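Local coordinates for protein nucleoporin NUP82 (Saccharomyces cerevisiae, PDB 3PBP) that is a structural constituent of the nuclear pore complex and may, like other nucleoporins, serve as a docking partner for transiently associated transport factors, at residues F112-S115 with I116-E120; D271-K274 with E275-L278. The protein carries 1 engineered substitution. All coordinates share one frame; numbering follows the deposited sequence.

Contact 1 (F112-S115 with I116-E120)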
loop_
_atom_site.group_PDB
_atom_site.type_symbol
_atom_site.label_atom_id
_atom_site.label_comp_id
_atom_site.label_asym_id
_atom_site.label_seq_id
_atom_site.Cartn_x
_atom_site.Cartn_y
_atom_site.Cartn_z
ATOM N N PHE A 112 8.120 -21.858 -6.240
ATOM C CA PHE A 112 7.851 -21.496 -4.847
ATOM C C PHE A 112 6.435 -21.834 -4.419
ATOM O O PHE A 112 5.498 -21.772 -5.229
ATOM C CB PHE A 112 8.092 -19.992 -4.676
ATOM C CG PHE A 112 7.663 -19.440 -3.342
ATOM C CD1 PHE A 112 8.547 -19.413 -2.266
ATOM C CD2 PHE A 112 6.385 -18.905 -3.177
ATOM C CE1 PHE A 112 8.178 -18.863 -1.052
ATOM C CE2 PHE A 112 6.004 -18.354 -1.967
ATOM C CZ PHE A 112 6.908 -18.333 -0.896
ATOM N N HIS A 113 6.283 -22.187 -3.144
ATOM C CA HIS A 113 4.965 -22.499 -2.618
ATOM C C HIS A 113 4.831 -21.993 -1.195
ATOM O O HIS A 113 5.809 -21.946 -0.446
ATOM C CB HIS A 113 4.693 -23.996 -2.630
ATOM C CG HIS A 113 3.369 -24.359 -2.035
ATOM N ND1 HIS A 113 2.193 -24.329 -2.758
ATOM C CD2 HIS A 113 3.025 -24.703 -0.770
ATOM C CE1 HIS A 113 1.184 -24.639 -1.963
ATOM N NE2 HIS A 113 1.661 -24.869 -0.751
ATOM N N TYR A 114 3.614 -21.612 -0.823
ATOM C CA TYR A 114 3.364 -21.110 0.522
ATOM C C TYR A 114 1.897 -21.279 0.902
ATOM O O TYR A 114 0.997 -21.052 0.075
ATOM C CB TYR A 114 3.727 -19.630 0.615
ATOM C CG TYR A 114 3.305 -18.992 1.913
ATOM C CD1 TYR A 114 4.081 -19.118 3.062
ATOM C CD2 TYR A 114 2.095 -18.304 2.005
ATOM C CE1 TYR A 114 3.660 -18.577 4.272
ATOM C CE2 TYR A 114 1.660 -17.764 3.212
ATOM C CZ TYR A 114 2.444 -17.903 4.341
ATOM O OH TYR A 114 1.990 -17.378 5.531
ATOM N N SER A 115 1.675 -21.691 2.152
ATOM C CA SER A 115 0.334 -21.871 2.706
ATOM C C SER A 115 0.340 -21.185 4.057
ATOM O O SER A 115 1.353 -21.181 4.756
ATOM C CB SER A 115 -0.005 -23.358 2.877
ATOM O OG SER A 115 -1.334 -23.538 3.359
ATOM N N ILE A 116 -0.783 -20.588 4.427
ATOM C CA ILE A 116 -0.843 -19.897 5.701
ATOM C C ILE A 116 -0.775 -20.910 6.839
ATOM O O ILE A 116 -0.395 -20.576 7.969
ATOM C CB ILE A 116 -2.123 -19.043 5.811
ATOM C CG1 ILE A 116 -3.354 -19.915 5.613
ATOM C CG2 ILE A 116 -2.102 -17.955 4.759
ATOM C CD1 ILE A 116 -4.644 -19.140 5.677
ATOM N N ASP A 117 -1.121 -22.156 6.524
ATOM C CA ASP A 117 -1.091 -23.233 7.508
ATOM C C ASP A 117 0.352 -23.568 7.881
ATOM O O ASP A 117 0.599 -24.342 8.803
ATOM C CB ASP A 117 -1.777 -24.479 6.943
ATOM C CG ASP A 117 -3.150 -24.178 6.371
ATOM O OD1 ASP A 117 -3.990 -23.605 7.100
ATOM O OD2 ASP A 117 -3.391 -24.516 5.195
ATOM N N GLU A 118 1.302 -22.984 7.157
ATOM C CA GLU A 118 2.716 -23.215 7.409
ATOM C C GLU A 118 3.177 -22.506 8.669
ATOM O O GLU A 118 4.317 -22.678 9.107
ATOM C CB GLU A 118 3.553 -22.720 6.228
ATOM C CG GLU A 118 3.662 -23.707 5.088
ATOM C CD GLU A 118 4.418 -23.143 3.908
ATOM O OE1 GLU A 118 5.433 -22.451 4.137
ATOM O OE2 GLU A 118 4.001 -23.401 2.756
ATOM N N GLU A 119 2.295 -21.701 9.248
ATOM C CA GLU A 119 2.641 -20.964 10.458
ATOM C C GLU A 119 1.870 -21.429 11.686
ATOM O O GLU A 119 0.648 -21.613 11.646
ATOM C CB GLU A 119 2.443 -19.460 10.233
ATOM C CG GLU A 119 3.698 -18.771 9.728
ATOM C CD GLU A 119 3.414 -17.528 8.894
ATOM O OE1 GLU A 119 2.898 -17.666 7.761
ATOM O OE2 GLU A 119 3.710 -16.413 9.371
ATOM N N GLU A 120 2.626 -21.630 12.766
ATOM C CA GLU A 120 2.131 -22.075 14.071
ATOM C C GLU A 120 0.628 -21.882 14.264
ATOM O O GLU A 120 0.178 -21.466 15.333
ATOM C CB GLU A 120 2.885 -21.318 15.160
ATOM C CG GLU A 120 4.300 -20.945 14.734
ATOM C CD GLU A 120 4.773 -19.642 15.362
ATOM O OE1 GLU A 120 3.989 -18.669 15.384
ATOM O OE2 GLU A 120 5.935 -19.587 15.822
#
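S115 and E118 grip each other twice where the outer strand of a β-propeller blade, 110-115, runs into a short 3-10 turn. The amide of E118 gives its hydrogen to S115 O, with E118 N 3.0 Å from S115 O. In the second bond S115 N is the donor and the E118 carboxylate the acceptor, with S115 N 2.9 Å from E118 OE2. This second bond is bent, 134° at the hydrogen, and reaches OE2 from above the carboxylate plane. E118 can reach back because CG lies anti to its carbonyl carbon (chi1 -83°) and the chain then runs extended alongside the strand end. A weak bond joins D117 N to S115 OG, 3.5 Å apart.

Y114 reaches past the turn to E119. Its hydroxyl hydrogen-bonds E119 OE1, which sits at the ring edge near the ring plane. The refined distance is very short and its exact value is doubtful. Ring and carboxylate planes stand 63° apart. I116 crosses the same ring at about a right angle, with I116 CG2 4.1 Å from Y114 CE2.

Further out, K146 NZ also bonds the Y114 hydroxyl, and H113 meets F89 edge-to-face. N86 serves the polar ends of the turn: its OD1 hydrogen-bonds S115 OG, and its ND2 bonds D117 OD2.

Contact 2 (D271-K274 with E275-L278)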
loop_
_atom_site.group_PDB
_atom_site.type_symbol
_atom_site.label_atom_id
_atom_site.label_comp_id
_atom_site.label_asym_id
_atom_site.label_seq_id
_atom_site.Cartn_x
_atom_site.Cartn_y
_atom_site.Cartn_z
ATOM N N ASP A 271 22.271 -5.570 -4.051
ATOM C CA ASP A 271 21.743 -6.320 -2.911
ATOM C C ASP A 271 21.311 -5.386 -1.806
ATOM O O ASP A 271 21.938 -4.350 -1.579
ATOM C CB ASP A 271 22.789 -7.277 -2.353
ATOM C CG ASP A 271 23.130 -8.383 -3.319
ATOM O OD1 ASP A 271 22.185 -9.041 -3.795
ATOM O OD2 ASP A 271 24.334 -8.600 -3.600
ATOM N N ILE A 272 20.245 -5.758 -1.106
ATOM C CA ILE A 272 19.744 -4.935 -0.020
ATOM C C ILE A 272 19.573 -5.737 1.255
ATOM O O ILE A 272 18.754 -6.649 1.319
ATOM C CB ILE A 272 18.434 -4.269 -0.434
ATOM C CG1 ILE A 272 18.732 -3.310 -1.600
ATOM C CG2 ILE A 272 17.796 -3.576 0.762
ATOM C CD1 ILE A 272 17.585 -2.465 -2.041
ATOM N N GLN A 273 20.363 -5.377 2.264
ATOM C CA GLN A 273 20.379 -6.051 3.566
ATOM C C GLN A 273 19.067 -5.954 4.329
ATOM O O GLN A 273 18.426 -4.906 4.342
ATOM C CB GLN A 273 21.511 -5.472 4.410
ATOM C CG GLN A 273 22.719 -5.065 3.574
ATOM C CD GLN A 273 23.884 -4.556 4.411
ATOM O OE1 GLN A 273 23.760 -3.584 5.166
ATOM N NE2 GLN A 273 25.029 -5.213 4.275
ATOM N N LYS A 274 18.681 -7.047 4.980
ATOM C CA LYS A 274 17.425 -7.102 5.735
ATOM C C LYS A 274 17.166 -5.901 6.636
ATOM O O LYS A 274 16.014 -5.554 6.903
ATOM C CB LYS A 274 17.358 -8.396 6.570
ATOM C CG LYS A 274 18.723 -8.942 7.011
ATOM C CD LYS A 274 18.579 -10.170 7.913
ATOM C CE LYS A 274 19.910 -10.921 8.024
ATOM N NZ LYS A 274 19.796 -12.160 8.842
ATOM N N GLU A 275 18.232 -5.263 7.100
ATOM C CA GLU A 275 18.093 -4.111 7.988
ATOM C C GLU A 275 17.378 -2.936 7.333
ATOM O O GLU A 275 16.526 -2.303 7.957
ATOM C CB GLU A 275 19.466 -3.655 8.495
ATOM C CG GLU A 275 20.232 -4.721 9.285
ATOM C CD GLU A 275 21.047 -5.669 8.397
ATOM O OE1 GLU A 275 22.009 -5.195 7.752
ATOM O OE2 GLU A 275 20.732 -6.883 8.345
ATOM N N TYR A 276 17.717 -2.659 6.072
ATOM C CA TYR A 276 17.122 -1.545 5.328
ATOM C C TYR A 276 15.744 -1.835 4.756
ATOM O O TYR A 276 15.138 -0.966 4.144
ATOM C CB TYR A 276 18.029 -1.128 4.172
ATOM C CG TYR A 276 19.440 -0.803 4.582
ATOM C CD1 TYR A 276 20.404 -1.802 4.684
ATOM C CD2 TYR A 276 19.813 0.507 4.877
ATOM C CE1 TYR A 276 21.707 -1.500 5.065
ATOM C CE2 TYR A 276 21.114 0.818 5.259
ATOM C CZ TYR A 276 22.055 -0.186 5.351
ATOM O OH TYR A 276 23.338 0.127 5.737
ATOM N N ARG A 277 15.243 -3.045 4.957
ATOM C CA ARG A 277 13.943 -3.399 4.412
ATOM C C ARG A 277 12.776 -3.258 5.377
ATOM O O ARG A 277 11.611 -3.345 4.962
ATOM C CB ARG A 277 13.996 -4.815 3.851
ATOM C CG ARG A 277 15.077 -4.980 2.809
ATOM C CD ARG A 277 14.605 -5.867 1.704
ATOM N NE ARG A 277 14.806 -7.277 2.002
ATOM C CZ ARG A 277 13.938 -8.224 1.673
ATOM N NH1 ARG A 277 12.808 -7.903 1.054
ATOM N NH2 ARG A 277 14.217 -9.492 1.926
ATOM N N LEU A 278 13.077 -3.048 6.659
ATOM C CA LEU A 278 12.028 -2.876 7.660
ATOM C C LEU A 278 11.684 -1.398 7.728
ATOM O O LEU A 278 12.422 -0.608 8.306
ATOM C CB LEU A 278 12.509 -3.366 9.026
ATOM C CG LEU A 278 12.741 -4.876 9.127
ATOM C CD1 LEU A 278 13.461 -5.209 10.423
ATOM C CD2 LEU A 278 11.401 -5.602 9.040
#
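I272 lays its CG2 methyl against the aliphatic part of R277, with I272 CG2 3.7 Å from R277 CG. The same I272 CG2 is 4.2 Å from Y276 CB. The R277 chain is kinked where it passes the methyl. Its NH1 hydrogen-bonds the carbonyl oxygen of L212, which satisfies a donor of this buried side chain.

Q273 comes next and binds through both backbone and side chain. Q273 O accepts from the amide of Y276, with Y276 N 2.9 Å from Q273 O. The side chains of Q273 and Y276 run side by side and point the same way. Q273 CG is 4.0 Å from Y276 CE1, and Q273 OE1 lies at the ring edge near its plane. Both ends reach K258: its NZ hydrogen-bonds the Y276 hydroxyl, and only weakly Q273 OE1. F255 meets the Y276 ring with the planes about 30° apart.

K274 carries the second backbone bond, from R277 N to K274 O at 3.3 Å. Its side chain crosses E275 obliquely. The ammonium does not contact the carboxylate, since K274 NZ is 5.4 Å from E275 OE2; the opposite charges may still attract weakly.

The two i to i+3 bonds form overlapping β-turns in the loop between strands 269-271 and 286-288 of the propeller domain.

In the fold
Contact 1 comes first along the chain and contact 2 follows it, in series. Their centres are about 23 Å apart and their nearest atoms about 12 Å apart, so they do not touch. They share no sheet. Contact 1 ends the edge strand of the blade made by 70-73, 79-83, 87-92 and 110-115, and leads toward strand 127-132 of the next sheet. Contact 2 follows helix 243-262 and strand 269-271, and its side chains touch strands 164-166 and 215-217. Both are turns where the chain leaves a strand. Both lie in the N-terminal domain held by this chain, within residues 1-409, the region that interacts with NUP116.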